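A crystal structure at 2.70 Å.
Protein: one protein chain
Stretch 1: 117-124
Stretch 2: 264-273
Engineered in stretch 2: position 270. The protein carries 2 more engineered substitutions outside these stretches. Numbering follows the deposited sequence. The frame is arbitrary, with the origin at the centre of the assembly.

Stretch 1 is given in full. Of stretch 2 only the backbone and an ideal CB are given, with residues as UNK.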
# COMPACT_ATOMS: atom_id res chain seq x y z
N THR A 117 -11.62 -19.19 -4.44
CA THR A 117 -12.80 -19.12 -5.31
C THR A 117 -13.46 -17.73 -5.35
O THR A 117 -14.06 -17.39 -6.36
CB THR A 117 -13.85 -20.16 -4.84
OG1 THR A 117 -14.29 -19.81 -3.52
CG2 THR A 117 -13.25 -21.60 -4.86
N ALA A 118 -13.39 -16.96 -4.27
CA ALA A 118 -14.12 -15.70 -4.19
C ALA A 118 -13.52 -14.63 -5.10
O ALA A 118 -12.38 -14.75 -5.57
CB ALA A 118 -14.19 -15.18 -2.77
N GLU A 119 -14.32 -13.60 -5.34
CA GLU A 119 -13.93 -12.45 -6.12
C GLU A 119 -14.46 -11.19 -5.43
O GLU A 119 -15.63 -11.12 -5.08
CB GLU A 119 -14.50 -12.58 -7.54
CG GLU A 119 -14.31 -11.35 -8.40
CD GLU A 119 -14.68 -11.58 -9.87
OE1 GLU A 119 -13.90 -12.29 -10.58
OE2 GLU A 119 -15.69 -10.97 -10.33
N TYR A 120 -13.61 -10.20 -5.24
CA TYR A 120 -13.96 -9.03 -4.46
C TYR A 120 -13.83 -7.76 -5.28
O TYR A 120 -12.94 -7.65 -6.11
CB TYR A 120 -13.03 -8.92 -3.25
CG TYR A 120 -13.05 -10.15 -2.35
CD1 TYR A 120 -14.05 -10.30 -1.40
CD2 TYR A 120 -12.09 -11.14 -2.46
CE1 TYR A 120 -14.09 -11.41 -0.60
CE2 TYR A 120 -12.13 -12.26 -1.66
CZ TYR A 120 -13.13 -12.39 -0.74
OH TYR A 120 -13.18 -13.48 0.10
N ASP A 121 -14.70 -6.79 -5.01
CA ASP A 121 -14.46 -5.40 -5.41
C ASP A 121 -14.59 -4.47 -4.22
O ASP A 121 -14.70 -4.92 -3.08
CB ASP A 121 -15.32 -4.99 -6.61
CG ASP A 121 -16.80 -4.82 -6.29
OD1 ASP A 121 -17.19 -4.86 -5.12
OD2 ASP A 121 -17.58 -4.65 -7.25
N GLU A 122 -14.60 -3.17 -4.48
CA GLU A 122 -14.58 -2.15 -3.41
C GLU A 122 -15.82 -2.18 -2.52
O GLU A 122 -15.81 -1.65 -1.43
CB GLU A 122 -14.37 -0.75 -3.99
CG GLU A 122 -12.99 -0.55 -4.61
CD GLU A 122 -12.88 -0.96 -6.08
OE1 GLU A 122 -13.81 -1.55 -6.67
OE2 GLU A 122 -11.84 -0.63 -6.68
N ASP A 123 -16.91 -2.77 -3.00
CA ASP A 123 -18.14 -2.80 -2.24
C ASP A 123 -18.25 -4.08 -1.45
O ASP A 123 -19.22 -4.27 -0.75
CB ASP A 123 -19.36 -2.63 -3.17
CG ASP A 123 -19.45 -1.22 -3.77
OD1 ASP A 123 -19.13 -0.23 -3.06
OD2 ASP A 123 -19.85 -1.09 -4.95
N SER A 124 -17.26 -4.96 -1.58
CA SER A 124 -17.37 -6.26 -0.95
C SER A 124 -17.19 -6.14 0.55
O SER A 124 -16.36 -5.36 1.02
CB SER A 124 -16.33 -7.26 -1.52
OG SER A 124 -16.61 -7.60 -2.85
N UNK A 264 -4.30 -15.66 -0.64
CA UNK A 264 -4.62 -14.50 -1.45
C UNK A 264 -6.08 -14.25 -1.77
O UNK A 264 -6.93 -15.10 -1.58
CB UNK A 264 -3.86 -14.61 -2.77
N UNK A 265 -6.33 -13.03 -2.24
CA UNK A 265 -7.67 -12.54 -2.57
C UNK A 265 -7.67 -12.18 -4.04
O UNK A 265 -6.75 -11.48 -4.51
CB UNK A 265 -8.07 -11.34 -1.71
N UNK A 266 -8.70 -12.57 -4.77
CA UNK A 266 -8.88 -12.07 -6.13
C UNK A 266 -9.59 -10.72 -6.04
O UNK A 266 -10.76 -10.65 -5.64
CB UNK A 266 -9.67 -13.06 -6.99
N UNK A 267 -8.89 -9.64 -6.36
CA UNK A 267 -9.44 -8.31 -6.16
C UNK A 267 -9.56 -7.59 -7.50
O UNK A 267 -8.56 -7.40 -8.20
CB UNK A 267 -8.57 -7.51 -5.19
N UNK A 268 -10.77 -7.11 -7.80
CA UNK A 268 -11.02 -6.27 -8.97
C UNK A 268 -11.05 -4.77 -8.61
O UNK A 268 -11.69 -4.36 -7.64
CB UNK A 268 -12.34 -6.68 -9.62
N UNK A 269 -10.36 -3.95 -9.40
CA UNK A 269 -10.36 -2.51 -9.20
C UNK A 269 -11.48 -1.88 -10.00
O UNK A 269 -11.22 -1.11 -10.94
CB UNK A 269 -9.01 -1.90 -9.59
N UNK A 270 -12.72 -2.19 -9.62
CA UNK A 270 -13.88 -1.71 -10.38
C UNK A 270 -14.03 -0.20 -10.24
O UNK A 270 -14.06 0.53 -11.22
CB UNK A 270 -15.16 -2.41 -9.91
N UNK A 271 -14.08 0.25 -8.99
CA UNK A 271 -14.23 1.66 -8.71
C UNK A 271 -13.01 2.47 -9.14
O UNK A 271 -13.14 3.61 -9.57
CB UNK A 271 -14.49 1.87 -7.22
N UNK A 272 -11.83 1.86 -9.04
CA UNK A 272 -10.61 2.53 -9.45
C UNK A 272 -10.72 2.86 -10.94
O UNK A 272 -10.43 3.98 -11.35
CB UNK A 272 -9.38 1.67 -9.16
N UNK A 273 -11.10 1.88 -11.74
CA UNK A 273 -11.22 2.10 -13.18
C UNK A 273 -12.33 3.13 -13.48
O UNK A 273 -12.22 3.94 -14.39
CB UNK A 273 -11.51 0.78 -13.89

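Position 264 has nothing of stretch 1 within 5.5 Å of its ideal CB, so this contact sets no preference. It is Gly 264.

Position 265 points sideways, its ideal CB 4.1 Å from Tyr 120 CD2. Aliphatic or long polar side chains would suit. It is Gln 265. The end of its side chain leads away to a partner elsewhere in the structure.

Position 266 points toward stretch 1, its ideal CB 3.5 Å from Ala 118 O. The carboxylate of Glu 119 lies beyond. A long basic residue would suit the charge, though other flexible chains would fit. It is Lys 266. NZ forms a salt bridge with Glu 119 OE1 at 3.4 Å, a weak hydrogen bond. Tyr 120 N donates to Lys 266 O at 2.9 Å. A water links Lys 266 N (2.9 Å) to Ala 118 O (2.7 Å).

Position 267 is extended and points sideways, so stretch 1 limits its side chain little. Beta-branched residues suit such a backbone. It is Val 267, in a single beta bridge with Tyr 120. Its CA makes a CA-H...O contact with Tyr 120 O at 3.6 Å.

Position 268 is extended and sideways. Its N donates to Tyr 120 O at 2.8 Å, which any residue but proline could do. The CG of Glu 119 and CB of Asp 121 offer aliphatic surface. A medium or large aliphatic would suit. It is Ile 268; its CD1 reaches 3.0 Å from Glu 119 OE2.

Position 269 points away, just before a helix. Its phi of -91° allows proline among many others. It is Pro 269, at the N-cap position.

Position 270 points toward stretch 1, near the carboxylates of Asp 121 and Glu 122. A basic or polar side chain would suit. It is Arg 270, an engineered substitution. Its guanidinium meets Asp 121 OD2 edge-on in a salt bridge, NE at 2.7 Å and NH2 at 2.9 Å.

Position 271 points toward Glu 122; its ideal CB is a tight 3.4 Å from Glu 122 CD. A chain that turns aside, or a small one, would suit. It is Arg 271. Its N donates to Glu 122 OE1 at 2.9 Å, almost straight.

Position 272 points sideways. Small polar residues would suit the nearby carboxylate. It is Thr 272, whose N donates weakly to Glu 122 OE2 at 3.4 Å.

Position 273 is clear of stretch 1, so almost any helix-compatible side chain would suit. It is Leu 273.

Stretch 2 264-273: GQKVIPRRTL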
# COMPACT_ATOMS: atom_id res chain seq x y z
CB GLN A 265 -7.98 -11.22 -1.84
CG GLN A 265 -7.67 -11.11 -0.37
CD GLN A 265 -6.22 -10.85 -0.03
OE1 GLN A 265 -5.37 -10.73 -0.90
NE2 GLN A 265 -5.94 -10.74 1.27
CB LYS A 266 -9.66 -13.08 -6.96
CG LYS A 266 -10.17 -12.60 -8.32
CD LYS A 266 -9.08 -12.11 -9.27
CE LYS A 266 -9.64 -11.87 -10.70
NZ LYS A 266 -10.65 -12.84 -11.26
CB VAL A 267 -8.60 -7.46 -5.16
CG1 VAL A 267 -9.24 -6.10 -4.95
CG2 VAL A 267 -8.50 -8.18 -3.81
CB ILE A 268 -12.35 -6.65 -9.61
CG1 ILE A 268 -12.30 -8.12 -10.01
CG2 ILE A 268 -12.64 -5.74 -10.78
CD1 ILE A 268 -13.67 -8.72 -10.28
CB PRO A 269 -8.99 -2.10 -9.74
CG PRO A 269 -8.72 -3.06 -10.85
CD PRO A 269 -9.50 -4.33 -10.54
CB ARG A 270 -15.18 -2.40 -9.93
CG ARG A 270 -16.31 -2.12 -10.89
CD ARG A 270 -17.60 -2.90 -10.75
NE ARG A 270 -17.47 -4.08 -9.93
CZ ARG A 270 -17.04 -5.28 -10.37
NH1 ARG A 270 -16.63 -5.47 -11.62
NH2 ARG A 270 -17.01 -6.30 -9.53
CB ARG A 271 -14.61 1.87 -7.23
CG ARG A 271 -16.05 1.46 -6.99
CD ARG A 271 -16.64 1.85 -5.65
NE ARG A 271 -15.97 2.99 -5.05
CZ ARG A 271 -16.27 4.27 -5.24
NH1 ARG A 271 -17.24 4.64 -6.05
NH2 ARG A 271 -15.56 5.19 -4.62
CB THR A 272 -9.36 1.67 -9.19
OG1 THR A 272 -9.34 1.22 -7.84
CG2 THR A 272 -8.10 2.46 -9.46
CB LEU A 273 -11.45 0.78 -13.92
CG LEU A 273 -10.25 -0.16 -14.06
CD1 LEU A 273 -10.62 -1.57 -14.51
CD2 LEU A 273 -9.21 0.50 -14.95
O HOH W 1 -10.38 -14.67 -3.71
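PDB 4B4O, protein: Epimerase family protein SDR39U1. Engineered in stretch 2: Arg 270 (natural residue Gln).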